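Local coordinates for transcriptional regulator (Streptococcus pneumoniae, PDB 2GNP), which probably regulates transcription in response to a sugar or sugar phosphate, which its putative sugar-binding domain of Rossmann-like fold would recognise, at residues 59-64 and 84-89; 65-70 and 98-103; 122-127 and 167-172; 217-222 and 243-248; 232-237 and 257-262. One frame throughout, in Å; residues are numbered along the deposited sequence.

From the N terminus, contact 1 comes first: it pairs strand 60-63 with strand 85-88 and closes the loop that carries helix 67-75. Contact 2 opens directly after the first strand and ends at the start of helix 102-113, so it crosses contact 1, and the two touch where Val102 and Leu69 meet Phe63 and Ser64. Contact 3 follows in series, closing the loop that carries helices 129-136 and 142-147 and strand 153-160; its Trp169 reaches Trp65 of contact 2. Contacts 4 and 5 cross each other: contact 4 ties the end of helix 215-218 to the loop before strand 248-252, contact 5 helix 234-242 to the final helix 253-264.

Contact 1: residues 59-64 and 84-89; sequences MKIGFS and VHFYPL
Ile61 and Phe86 stand side by side on one face of two neighbouring parallel strands, the two strands of a beta-alpha-beta unit whose helix is 67-75. The two side chains point the same way, and Ile61 CD1 comes obliquely to 3.8 Å from Phe86 CE2; swung anti to CA (chi2 161°), the same CD1 also reaches Val84 CG1 at 3.7 Å. On the other face Lys60 crosses Tyr87 at a slant: its CB sits 3.7 Å from Tyr87 CE1 and the aliphatic chain runs on past the ring toward the hydroxyl. Leu89 CD2 approaches Gly62 CA to 3.9 Å, on the side where a CB of residue 62 would collide with it.

Five backbone bonds stitch the strands in parallel register, with the chain 59-64 using alternate residues: Met59 O, Ile61 N and O, Phe63 N and O. Further out, helix 102-113 covers the Ile61 face, Ile106 and Met109 packing on Phe86, while Leu144 and Ser147 of helix 142-147 lie against Tyr87. The ammonium of Lys60 is held by Asp150 in a salt bridge and by Ser147 in a hydrogen bond, and strand 153-160 pairs with the far side of 60-63. At the C-terminal end of the ladder, Leu89 N donates to Phe63 O at 2.8 Å.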
# COMPACT_ATOMS: atom_id res chain seq x y z
N MSE A 59 -6.66 -12.31 13.87
CA MSE A 59 -5.82 -11.89 12.73
C MSE A 59 -4.76 -10.84 13.08
O MSE A 59 -4.99 -10.00 13.96
CB MSE A 59 -6.71 -11.38 11.65
CG MSE A 59 -7.47 -12.55 11.00
SE MSE A 59 -8.14 -11.81 9.44
CE MSE A 59 -8.71 -13.43 8.50
N LYS A 60 -3.60 -10.93 12.38
CA LYS A 60 -2.49 -10.00 12.45
C LYS A 60 -2.57 -9.19 11.16
O LYS A 60 -2.51 -9.76 10.06
CB LYS A 60 -1.17 -10.77 12.54
CG LYS A 60 -1.05 -11.54 13.86
CD LYS A 60 0.27 -12.28 13.93
CE LYS A 60 1.33 -11.38 14.49
NZ LYS A 60 2.53 -12.17 14.86
N ILE A 61 -2.72 -7.86 11.32
CA ILE A 61 -3.01 -7.01 10.19
C ILE A 61 -1.97 -5.88 10.13
O ILE A 61 -1.82 -5.16 11.11
CB ILE A 61 -4.47 -6.43 10.27
CG1 ILE A 61 -5.53 -7.56 10.31
CG2 ILE A 61 -4.73 -5.47 9.14
CD1 ILE A 61 -6.92 -7.12 10.84
N GLY A 62 -1.29 -5.76 8.99
CA GLY A 62 -0.29 -4.66 8.76
C GLY A 62 -0.88 -3.50 7.96
O GLY A 62 -1.64 -3.72 7.04
N PHE A 63 -0.53 -2.25 8.32
CA PHE A 63 -0.97 -1.08 7.54
C PHE A 63 0.25 -0.34 7.04
O PHE A 63 1.27 -0.27 7.78
CB PHE A 63 -1.74 -0.10 8.42
CG PHE A 63 -3.23 -0.22 8.26
CD1 PHE A 63 -3.85 -1.38 8.65
CD2 PHE A 63 -3.98 0.77 7.62
CE1 PHE A 63 -5.23 -1.54 8.48
CE2 PHE A 63 -5.38 0.62 7.42
CZ PHE A 63 -5.99 -0.53 7.86
N SER A 64 0.14 0.26 5.85
CA SER A 64 1.09 1.32 5.45
C SER A 64 0.45 2.70 5.79
O SER A 64 -0.25 2.88 6.80
CB SER A 64 1.55 1.17 3.98
OG SER A 64 2.66 1.96 3.71
N VAL A 84 -7.36 -9.46 17.76
CA VAL A 84 -6.82 -8.88 16.49
C VAL A 84 -5.64 -7.99 16.88
O VAL A 84 -5.68 -7.32 17.94
CB VAL A 84 -7.87 -8.05 15.74
CG1 VAL A 84 -7.29 -7.36 14.48
CG2 VAL A 84 -9.04 -8.97 15.29
N HIS A 85 -4.60 -7.99 16.04
CA HIS A 85 -3.39 -7.22 16.35
C HIS A 85 -3.04 -6.40 15.10
O HIS A 85 -3.06 -6.97 14.00
CB HIS A 85 -2.20 -8.14 16.66
CG HIS A 85 -2.46 -9.07 17.81
ND1 HIS A 85 -1.88 -8.89 19.05
CD2 HIS A 85 -3.27 -10.16 17.92
CE1 HIS A 85 -2.31 -9.83 19.87
NE2 HIS A 85 -3.16 -10.61 19.21
N PHE A 86 -2.72 -5.11 15.27
CA PHE A 86 -2.37 -4.22 14.14
C PHE A 86 -0.89 -3.86 14.26
O PHE A 86 -0.42 -3.56 15.35
CB PHE A 86 -3.21 -2.92 14.26
CG PHE A 86 -4.68 -3.15 13.93
CD1 PHE A 86 -5.64 -3.22 14.95
CD2 PHE A 86 -5.06 -3.41 12.62
CE1 PHE A 86 -6.95 -3.55 14.62
CE2 PHE A 86 -6.39 -3.63 12.26
CZ PHE A 86 -7.34 -3.71 13.27
N TYR A 87 -0.21 -3.82 13.11
CA TYR A 87 1.26 -3.61 13.02
C TYR A 87 1.49 -2.59 11.89
O TYR A 87 0.67 -2.46 10.98
CB TYR A 87 1.99 -4.90 12.62
CG TYR A 87 1.76 -6.01 13.61
CD1 TYR A 87 0.68 -6.87 13.40
CD2 TYR A 87 2.59 -6.19 14.72
CE1 TYR A 87 0.41 -7.92 14.32
CE2 TYR A 87 2.34 -7.24 15.63
CZ TYR A 87 1.22 -8.07 15.40
OH TYR A 87 0.96 -9.09 16.30
N PRO A 88 2.62 -1.84 11.97
CA PRO A 88 3.05 -0.98 10.85
C PRO A 88 3.86 -1.81 9.87
O PRO A 88 4.71 -2.63 10.30
CB PRO A 88 3.97 0.07 11.55
CG PRO A 88 4.62 -0.71 12.77
CD PRO A 88 3.45 -1.75 13.16
N LEU A 89 3.60 -1.60 8.59
CA LEU A 89 4.40 -2.21 7.52
C LEU A 89 5.63 -1.33 7.20
O LEU A 89 6.66 -1.82 6.69
CB LEU A 89 3.61 -2.40 6.25
CG LEU A 89 2.44 -3.42 6.42
CD1 LEU A 89 1.58 -3.22 5.17
CD2 LEU A 89 2.99 -4.87 6.58

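Contact 2: residues 65-70 and 98-103; sequences WGKSLS and AKYHVN
The turn from strand 60-63 into helix 67-75 meets the 3-10 segment 98-100 that leads into helix 102-113, and Tyr100 packs against Gly66, Lys67 and Ser70. Lys67 CA stands over the centre of the Tyr100 ring in a CH-pi contact, 3.7 Å from the centroid. CG of Lys67 is anti to its backbone N (chi1 180°) and reaches Tyr100 OH at 3.4 Å, the lysine chain running beside the ring in the same direction. Ser70 CB comes in obliquely, 3.3 Å from Tyr100 CD1. Gly66 and His101 are the N-caps of the two helices, so the contact joins two helix starts in the Rossmann-like fold. Gly66 N donates to O of Tyr100, the residue just before the second cap, nearly straight (174°) at 2.9 Å, on an in-plane lone pair. Gly66 has a positive phi of 112°, where a side chain would jam against the preceding carbonyl. A water donates to Ser70 O and accepts from Lys99 NZ, which also salt-bridges Asp74.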
# COMPACT_ATOMS: atom_id res chain seq x y z
N TRP A 65 0.73 3.69 4.94
CA TRP A 65 0.52 5.07 5.30
C TRP A 65 -0.29 5.72 4.16
O TRP A 65 -0.46 5.12 3.09
CB TRP A 65 1.91 5.77 5.50
CG TRP A 65 2.75 5.85 4.22
CD1 TRP A 65 3.54 4.89 3.65
CD2 TRP A 65 2.82 6.98 3.35
NE1 TRP A 65 4.09 5.35 2.47
CE2 TRP A 65 3.67 6.64 2.28
CE3 TRP A 65 2.25 8.24 3.39
CZ2 TRP A 65 3.95 7.54 1.25
CZ3 TRP A 65 2.52 9.14 2.37
CH2 TRP A 65 3.38 8.79 1.32
N GLY A 66 -0.82 6.91 4.40
CA GLY A 66 -1.43 7.68 3.31
C GLY A 66 -2.89 7.97 3.21
O GLY A 66 -3.73 7.46 3.99
N LYS A 67 -3.21 8.83 2.22
CA LYS A 67 -4.60 9.32 2.05
C LYS A 67 -5.63 8.26 1.76
O LYS A 67 -6.69 8.27 2.38
CB LYS A 67 -4.70 10.43 0.98
CG LYS A 67 -6.14 10.99 0.77
CD LYS A 67 -6.13 12.02 -0.42
CE LYS A 67 -7.48 12.69 -0.68
NZ LYS A 67 -8.51 11.79 -1.25
N SER A 68 -5.37 7.37 0.80
CA SER A 68 -6.32 6.30 0.48
C SER A 68 -6.69 5.48 1.72
O SER A 68 -7.85 5.17 1.96
CB SER A 68 -5.75 5.34 -0.59
OG SER A 68 -5.75 5.96 -1.89
N LEU A 69 -5.68 5.24 2.56
CA LEU A 69 -5.94 4.41 3.74
C LEU A 69 -6.74 5.21 4.76
O LEU A 69 -7.69 4.70 5.38
CB LEU A 69 -4.63 3.88 4.32
CG LEU A 69 -3.94 2.88 3.40
CD1 LEU A 69 -2.89 2.10 4.20
CD2 LEU A 69 -4.90 2.06 2.56
N SER A 70 -6.33 6.47 4.96
CA SER A 70 -7.04 7.32 5.93
C SER A 70 -8.52 7.41 5.53
O SER A 70 -9.42 7.30 6.36
CB SER A 70 -6.39 8.68 6.02
OG SER A 70 -7.14 9.51 6.92
N ALA A 98 -0.94 14.30 9.79
CA ALA A 98 -1.01 13.41 10.96
C ALA A 98 -2.07 12.35 10.73
O ALA A 98 -1.92 11.22 11.19
CB ALA A 98 -1.31 14.18 12.25
N LYS A 99 -3.15 12.73 10.04
CA LYS A 99 -4.28 11.83 9.75
C LYS A 99 -3.88 10.60 8.93
O LYS A 99 -4.57 9.54 8.97
CB LYS A 99 -5.36 12.58 8.98
CG LYS A 99 -6.55 13.03 9.79
CD LYS A 99 -7.35 11.86 10.32
CE LYS A 99 -8.69 11.65 9.56
NZ LYS A 99 -9.47 10.59 10.26
N TYR A 100 -2.81 10.77 8.17
CA TYR A 100 -2.32 9.80 7.18
C TYR A 100 -1.14 9.00 7.70
O TYR A 100 -0.63 8.10 7.01
CB TYR A 100 -1.90 10.55 5.91
CG TYR A 100 -3.04 11.31 5.19
CD1 TYR A 100 -4.36 11.26 5.63
CD2 TYR A 100 -2.76 12.07 4.04
CE1 TYR A 100 -5.40 11.95 4.96
CE2 TYR A 100 -3.77 12.76 3.36
CZ TYR A 100 -5.08 12.70 3.81
OH TYR A 100 -6.06 13.41 3.10
N HIS A 101 -0.67 9.32 8.93
CA HIS A 101 0.52 8.68 9.48
C HIS A 101 0.18 7.20 9.84
O HIS A 101 -0.93 6.95 10.39
CB HIS A 101 0.93 9.39 10.77
CG HIS A 101 2.15 8.81 11.37
ND1 HIS A 101 3.42 9.32 11.13
CD2 HIS A 101 2.33 7.72 12.13
CE1 HIS A 101 4.31 8.59 11.77
NE2 HIS A 101 3.67 7.59 12.36
N VAL A 102 1.12 6.26 9.61
CA VAL A 102 0.80 4.80 9.94
C VAL A 102 0.32 4.65 11.40
O VAL A 102 -0.59 3.85 11.68
CB VAL A 102 1.96 3.81 9.64
CG1 VAL A 102 3.19 4.07 10.55
CG2 VAL A 102 1.52 2.38 9.64
N ASN A 103 0.97 5.33 12.35
CA ASN A 103 0.59 5.12 13.76
C ASN A 103 -0.80 5.66 14.04
O ASN A 103 -1.54 5.09 14.85
CB ASN A 103 1.59 5.79 14.69
CG ASN A 103 2.94 5.09 14.67
OD1 ASN A 103 3.07 3.91 14.27
ND2 ASN A 103 3.96 5.82 15.12
O HOH W 1 -8.49 7.70 9.24

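Contact 3: residues 122-127 and 167-172; sequences ATIVQE and HQWLDM
The Trp169 indole meets Ile124 with the six-membered part of its ring: CZ3 lies 3.9 Å from Ile124 CG2, which approaches obliquely, and Val125 CG2 comes to the same ring atom from a longer 4.5 Å. Elsewhere round the indole, Phe194 packs edge-to-face with Trp169, and Phe178 of helix 175-183 touches it as well.

Selenomethionine Met172 has the largest share of the contact. Its CG is anti to the backbone N (chi1 -174°), and bends at the next two torsions turn SE and CE toward Thr123 and Ile124. Thr123 offers its methyl, CG2, which sits 3.6 Å from Met172 SE and 3.7 Å from Met172 CE. Ile124 crosses Met172 at about a right angle, its CG2 reaching Met172 CG at 3.8 Å. Val125 slides past in the opposite direction, with its CG2 4.0 Å from Met172 CG.

Both segments are irregular connections of the Rossmann-like fold, one leading into helix 129-136 and the other joining helix 163-167 to helix 175-183. The second is shaped by a type I beta turn from His167 to Leu170, and Met172 N then bonds back to Trp169 O at 3.0 Å. The first is also fastened by backbone bonds between Ile124 and Ile211 and between Gln126 and Arg209.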
# COMPACT_ATOMS: atom_id res chain seq x y z
N ALA A 122 10.94 3.88 14.54
CA ALA A 122 12.14 4.23 13.72
C ALA A 122 11.75 4.98 12.48
O ALA A 122 10.68 4.72 11.90
CB ALA A 122 12.90 2.97 13.34
N THR A 123 12.65 5.89 12.07
CA THR A 123 12.55 6.63 10.81
C THR A 123 12.68 5.67 9.62
O THR A 123 13.50 4.73 9.65
CB THR A 123 13.74 7.65 10.75
OG1 THR A 123 13.62 8.56 11.86
CG2 THR A 123 13.69 8.43 9.51
N ILE A 124 11.87 5.91 8.59
CA ILE A 124 11.75 4.95 7.49
C ILE A 124 13.09 4.71 6.74
O ILE A 124 13.40 3.59 6.41
CB ILE A 124 10.59 5.36 6.53
CG1 ILE A 124 10.46 4.40 5.33
CG2 ILE A 124 10.77 6.78 6.06
CD1 ILE A 124 10.13 2.97 5.72
N VAL A 125 13.88 5.77 6.50
CA VAL A 125 15.18 5.60 5.79
C VAL A 125 16.33 6.04 6.73
O VAL A 125 16.35 7.19 7.21
CB VAL A 125 15.26 6.48 4.49
CG1 VAL A 125 16.68 6.39 3.87
CG2 VAL A 125 14.17 6.07 3.47
N GLN A 126 17.26 5.10 6.98
CA GLN A 126 18.39 5.37 7.85
C GLN A 126 19.53 5.87 6.95
O GLN A 126 19.51 5.64 5.71
CB GLN A 126 18.81 4.11 8.61
CG GLN A 126 17.71 3.48 9.47
CD GLN A 126 17.39 4.34 10.67
OE1 GLN A 126 16.20 4.58 11.00
NE2 GLN A 126 18.45 4.82 11.35
N GLU A 127 20.50 6.53 7.59
CA GLU A 127 21.74 7.05 6.96
C GLU A 127 22.58 5.99 6.23
O GLU A 127 23.13 6.25 5.15
CB GLU A 127 22.56 7.78 8.04
CG GLU A 127 21.86 9.08 8.54
CD GLU A 127 22.17 9.46 9.99
OE1 GLU A 127 23.05 10.32 10.18
OE2 GLU A 127 21.53 8.91 10.93
N HIS A 167 7.48 14.58 -4.12
CA HIS A 167 7.25 15.62 -3.10
C HIS A 167 7.28 15.18 -1.63
O HIS A 167 8.00 15.79 -0.81
CB HIS A 167 5.92 16.34 -3.37
CG HIS A 167 5.60 17.41 -2.39
ND1 HIS A 167 6.28 18.61 -2.36
CD2 HIS A 167 4.69 17.47 -1.39
CE1 HIS A 167 5.79 19.36 -1.39
NE2 HIS A 167 4.84 18.69 -0.77
N GLN A 168 6.50 14.14 -1.30
CA GLN A 168 6.37 13.65 0.09
C GLN A 168 7.71 13.17 0.69
O GLN A 168 7.88 13.14 1.91
CB GLN A 168 5.30 12.54 0.17
CG GLN A 168 3.98 12.92 -0.53
CD GLN A 168 3.07 13.79 0.35
OE1 GLN A 168 3.53 14.55 1.22
NE2 GLN A 168 1.75 13.67 0.11
N TRP A 169 8.66 12.90 -0.21
CA TRP A 169 9.97 12.30 0.14
C TRP A 169 11.12 13.28 0.23
O TRP A 169 12.27 12.88 0.54
CB TRP A 169 10.29 11.18 -0.84
CG TRP A 169 9.38 10.02 -0.64
CD1 TRP A 169 8.24 9.72 -1.36
CD2 TRP A 169 9.46 9.04 0.41
NE1 TRP A 169 7.64 8.59 -0.84
CE2 TRP A 169 8.36 8.17 0.25
CE3 TRP A 169 10.37 8.83 1.45
CZ2 TRP A 169 8.14 7.06 1.10
CZ3 TRP A 169 10.18 7.70 2.29
CH2 TRP A 169 9.04 6.84 2.09
N LEU A 170 10.84 14.56 -0.03
CA LEU A 170 11.87 15.58 -0.14
C LEU A 170 12.81 15.75 1.06
O LEU A 170 13.98 16.12 0.87
CB LEU A 170 11.22 16.93 -0.50
CG LEU A 170 11.39 17.41 -1.94
CD1 LEU A 170 11.48 16.35 -3.00
CD2 LEU A 170 10.31 18.40 -2.34
N ASP A 171 12.32 15.56 2.27
CA ASP A 171 13.28 15.65 3.39
C ASP A 171 13.65 14.30 4.00
O ASP A 171 14.32 14.22 5.05
CB ASP A 171 12.82 16.63 4.47
CG ASP A 171 13.26 18.09 4.18
OD1 ASP A 171 12.52 18.79 3.44
OD2 ASP A 171 14.34 18.52 4.68
N MSE A 172 13.23 13.24 3.32
CA MSE A 172 13.56 11.90 3.76
C MSE A 172 14.70 11.29 2.90
O MSE A 172 15.68 10.72 3.44
CB MSE A 172 12.31 11.02 3.74
CG MSE A 172 12.53 9.61 4.33
SE MSE A 172 13.31 9.63 6.17
CE MSE A 172 11.79 10.47 7.08

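Contact 4: residues 217-222 and 243-248; sequences DLKNIP and ANLVNH
Asn247 reaches across to the end of segment 217-222 at the point where the chain passes into strand 223-227 of the Rossmann-like sheet; segment 243-248 in turn leads from helix 234-242 into the neighbouring parallel strand 248-252. The direct polar link is the Asn247 amide. Its ND2 makes two weak bonds, to Pro222 O at 2.9 Å and to Ile221 O at 3.3 Å, both well bent, with angles at the hydrogen near 130°. The backbone N of the same residue is bonded to Ser224 OG.

Packing and CH...O contacts join Leu218 and Lys219 to Asn244 and Leu245. Leu218 CG touches Leu245 O at 3.6 Å, and Lys219 CA makes a CA-H...O contact with that oxygen; Leu245 O is buried here and has no hydrogen-bond partner in the model. Leu218 and Leu245 both rest on Ile190 of strand 188-190. Lys219 CB lies 3.6 Å from Asn244 O.

Asn244 itself ends helix 234-242 in a Schellman motif, with positive phi, and its ND2 is held by Tyr20 O.

Water supplies the remaining links. Two waters each lie within bonding distance of both Lys219 O and Asn244 O. Another accepts from Asn247 ND2 at 3.0 Å, so that this nitrogen meets two carbonyls and a water. A fourth accepts from Lys219 NZ at 3.0 Å and donates to Ala243 O at 2.7 Å.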
# COMPACT_ATOMS: atom_id res chain seq x y z
N ASP A 217 8.38 -10.51 1.79
CA ASP A 217 7.39 -10.81 2.82
C ASP A 217 6.01 -10.24 2.43
O ASP A 217 4.98 -10.94 2.58
CB ASP A 217 7.85 -10.31 4.17
CG ASP A 217 8.97 -11.19 4.76
OD1 ASP A 217 8.97 -12.42 4.47
OD2 ASP A 217 9.78 -10.65 5.56
N LEU A 218 5.99 -9.01 1.92
CA LEU A 218 4.68 -8.44 1.51
C LEU A 218 3.94 -9.35 0.54
O LEU A 218 2.75 -9.62 0.74
CB LEU A 218 4.88 -7.06 0.88
CG LEU A 218 3.59 -6.47 0.35
CD1 LEU A 218 2.64 -6.09 1.48
CD2 LEU A 218 4.01 -5.17 -0.44
N LYS A 219 4.65 -9.85 -0.45
CA LYS A 219 4.00 -10.56 -1.54
C LYS A 219 3.59 -11.99 -1.20
O LYS A 219 2.99 -12.68 -2.01
CB LYS A 219 4.83 -10.49 -2.83
CG LYS A 219 5.99 -11.44 -2.89
CD LYS A 219 6.96 -11.05 -3.98
CE LYS A 219 7.89 -12.19 -4.38
NZ LYS A 219 8.97 -11.84 -5.38
N ASN A 220 3.92 -12.41 0.02
CA ASN A 220 3.51 -13.72 0.52
C ASN A 220 2.46 -13.66 1.63
O ASN A 220 2.05 -14.71 2.14
CB ASN A 220 4.77 -14.47 0.97
CG ASN A 220 5.50 -15.10 -0.22
OD1 ASN A 220 5.06 -16.17 -0.67
ND2 ASN A 220 6.57 -14.45 -0.75
N ILE A 221 2.02 -12.44 1.98
CA ILE A 221 0.88 -12.28 2.90
C ILE A 221 -0.36 -12.87 2.24
O ILE A 221 -0.64 -12.59 1.07
CB ILE A 221 0.66 -10.78 3.28
CG1 ILE A 221 1.85 -10.34 4.12
CG2 ILE A 221 -0.71 -10.61 4.01
CD1 ILE A 221 1.93 -8.82 4.44
N PRO A 222 -1.15 -13.69 2.99
CA PRO A 222 -2.33 -14.28 2.37
C PRO A 222 -3.33 -13.33 1.75
O PRO A 222 -3.88 -13.63 0.66
CB PRO A 222 -2.98 -15.06 3.53
CG PRO A 222 -1.87 -15.35 4.45
CD PRO A 222 -0.90 -14.21 4.36
N ALA A 243 4.56 -7.80 -10.85
CA ALA A 243 5.38 -8.50 -9.86
C ALA A 243 4.53 -9.20 -8.81
O ALA A 243 5.04 -9.82 -7.87
CB ALA A 243 6.34 -7.51 -9.22
N ASN A 244 3.20 -9.10 -8.98
CA ASN A 244 2.26 -9.74 -8.02
C ASN A 244 2.59 -9.35 -6.59
O ASN A 244 2.62 -10.20 -5.70
CB ASN A 244 2.22 -11.27 -8.16
CG ASN A 244 1.73 -11.69 -9.52
OD1 ASN A 244 2.51 -12.10 -10.37
ND2 ASN A 244 0.44 -11.60 -9.73
N LEU A 245 2.91 -8.07 -6.39
CA LEU A 245 3.27 -7.56 -5.03
C LEU A 245 2.12 -7.57 -4.04
O LEU A 245 2.37 -7.73 -2.85
CB LEU A 245 3.93 -6.20 -5.03
CG LEU A 245 5.19 -6.12 -5.92
CD1 LEU A 245 5.81 -4.69 -5.90
CD2 LEU A 245 6.26 -7.17 -5.48
N VAL A 246 0.89 -7.39 -4.52
CA VAL A 246 -0.30 -7.63 -3.71
C VAL A 246 -1.25 -8.53 -4.49
O VAL A 246 -1.09 -8.77 -5.69
CB VAL A 246 -1.04 -6.28 -3.38
CG1 VAL A 246 -0.08 -5.28 -2.66
CG2 VAL A 246 -1.54 -5.72 -4.67
N ASN A 247 -2.21 -9.08 -3.79
CA ASN A 247 -3.18 -10.03 -4.39
C ASN A 247 -4.60 -9.54 -4.43
O ASN A 247 -5.47 -10.29 -4.83
CB ASN A 247 -3.07 -11.45 -3.81
CG ASN A 247 -3.30 -11.50 -2.34
OD1 ASN A 247 -4.06 -10.70 -1.79
ND2 ASN A 247 -2.53 -12.37 -1.64
N HIS A 248 -4.84 -8.30 -3.97
CA HIS A 248 -6.18 -7.71 -4.02
C HIS A 248 -6.07 -6.23 -4.27
O HIS A 248 -5.40 -5.50 -3.52
CB HIS A 248 -6.87 -7.95 -2.68
CG HIS A 248 -8.36 -7.66 -2.68
ND1 HIS A 248 -9.21 -8.23 -1.75
CD2 HIS A 248 -9.13 -6.86 -3.46
CE1 HIS A 248 -10.45 -7.80 -1.97
NE2 HIS A 248 -10.43 -6.98 -3.00
O HOH W 2 0.74 -10.97 -3.60
O HOH W 3 3.14 -12.99 -4.90
O HOH W 4 6.93 -11.71 -7.64
O HOH W 5 -0.18 -13.41 -3.17

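Contact 5: residues 232-237 and 257-262; sequences TKVSSI and LKVLEE
Ser235 OG donates to Glu262 OE2 at 2.7 Å, the only hydrogen bond between the two helical segments, and it arrives on the syn lone pair of the carboxylate oxygen. Glu262 reaches across with an extended chain, its CG anti to the backbone N (chi1 -170°). Beside this bond Val234 points into helix 253-264: CG1 meets Val259 N and Lys258 O, both at 3.5 Å, while CG2 rests 3.6 Å from Lys258 CB, the two side chains crossing at about a right angle. Val259 CG2 answers from the other helix, 3.8 Å from Val234 CG1 and 4.1 Å from Ile237 CG2. Helix 234-242 is the crossover of the beta-alpha-beta unit from strand 223-227 to parallel strand 248-252, and helix 253-264 follows that strand in the Rossmann-like fold; Ile237 packs on its Leu249 and Thr251. With the valines buried and the carboxylate at their margin, the serine hydroxyl would be expected to stabilise the charged form of Glu262.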
# COMPACT_ATOMS: atom_id res chain seq x y z
N THR A 232 -1.82 9.43 -12.45
CA THR A 232 -0.34 9.46 -12.17
C THR A 232 0.11 8.11 -11.55
O THR A 232 1.31 7.85 -11.40
CB THR A 232 0.06 10.55 -11.19
OG1 THR A 232 -0.63 10.34 -9.96
CG2 THR A 232 -0.27 11.99 -11.73
N LYS A 233 -0.87 7.30 -11.20
CA LYS A 233 -0.57 5.99 -10.62
C LYS A 233 -0.62 4.79 -11.55
O LYS A 233 -0.43 3.66 -11.09
CB LYS A 233 -1.45 5.77 -9.40
CG LYS A 233 -0.93 6.61 -8.27
CD LYS A 233 -1.72 6.40 -7.04
CE LYS A 233 -1.20 7.42 -6.00
NZ LYS A 233 -1.77 6.94 -4.75
N VAL A 234 -0.85 5.02 -12.85
CA VAL A 234 -1.05 3.90 -13.80
C VAL A 234 0.23 3.05 -13.90
O VAL A 234 0.16 1.81 -13.80
CB VAL A 234 -1.44 4.42 -15.18
CG1 VAL A 234 -1.36 3.31 -16.26
CG2 VAL A 234 -2.81 5.06 -15.09
N SER A 235 1.39 3.70 -14.07
CA SER A 235 2.65 2.94 -14.21
C SER A 235 2.95 2.14 -12.93
O SER A 235 3.33 0.96 -12.99
CB SER A 235 3.82 3.85 -14.54
OG SER A 235 3.61 4.49 -15.84
N SER A 236 2.70 2.77 -11.78
CA SER A 236 2.96 2.12 -10.48
C SER A 236 2.07 0.90 -10.27
O SER A 236 2.52 -0.20 -9.84
CB SER A 236 2.78 3.09 -9.30
OG SER A 236 3.50 4.28 -9.54
N ILE A 237 0.79 1.05 -10.59
CA ILE A 237 -0.14 -0.06 -10.44
C ILE A 237 0.23 -1.20 -11.40
O ILE A 237 0.25 -2.38 -11.02
CB ILE A 237 -1.61 0.43 -10.63
CG1 ILE A 237 -2.01 1.41 -9.47
CG2 ILE A 237 -2.55 -0.74 -10.68
CD1 ILE A 237 -3.30 2.14 -9.75
N LEU A 257 -8.29 0.89 -17.14
CA LEU A 257 -8.21 0.97 -18.61
C LEU A 257 -6.87 1.54 -19.07
O LEU A 257 -6.33 1.11 -20.08
CB LEU A 257 -9.33 1.84 -19.12
CG LEU A 257 -10.70 1.18 -19.04
CD1 LEU A 257 -11.63 2.07 -19.81
CD2 LEU A 257 -10.78 -0.24 -19.60
N LYS A 258 -6.36 2.54 -18.34
CA LYS A 258 -5.05 3.11 -18.68
C LYS A 258 -3.88 2.11 -18.43
O LYS A 258 -2.89 2.11 -19.17
CB LYS A 258 -4.83 4.42 -17.95
CG LYS A 258 -5.62 5.60 -18.59
CD LYS A 258 -5.46 6.89 -17.84
CE LYS A 258 -6.39 8.00 -18.39
NZ LYS A 258 -7.79 7.80 -17.92
N VAL A 259 -3.98 1.33 -17.36
CA VAL A 259 -3.02 0.27 -17.04
C VAL A 259 -2.96 -0.70 -18.22
O VAL A 259 -1.88 -1.06 -18.69
CB VAL A 259 -3.40 -0.46 -15.72
CG1 VAL A 259 -2.66 -1.81 -15.56
CG2 VAL A 259 -3.15 0.47 -14.53
N LEU A 260 -4.13 -1.11 -18.70
CA LEU A 260 -4.22 -2.04 -19.82
C LEU A 260 -3.59 -1.48 -21.10
O LEU A 260 -2.79 -2.16 -21.78
CB LEU A 260 -5.67 -2.46 -20.03
CG LEU A 260 -6.23 -3.42 -18.96
CD1 LEU A 260 -7.74 -3.54 -19.14
CD2 LEU A 260 -5.56 -4.79 -18.96
N GLU A 261 -3.91 -0.22 -21.37
CA GLU A 261 -3.36 0.51 -22.48
C GLU A 261 -1.83 0.59 -22.40
O GLU A 261 -1.13 0.26 -23.38
CB GLU A 261 -3.92 1.91 -22.55
CG GLU A 261 -3.46 2.61 -23.85
CD GLU A 261 -3.95 4.05 -23.96
OE1 GLU A 261 -3.11 4.98 -23.85
OE2 GLU A 261 -5.17 4.23 -24.15
N GLU A 262 -1.31 1.02 -21.26
CA GLU A 262 0.14 1.04 -21.07
C GLU A 262 0.80 -0.34 -21.21
O GLU A 262 1.90 -0.47 -21.82
CB GLU A 262 0.49 1.66 -19.72
CG GLU A 262 1.95 1.92 -19.58
CD GLU A 262 2.24 2.94 -18.53
OE1 GLU A 262 1.71 4.07 -18.61
OE2 GLU A 262 3.00 2.60 -17.60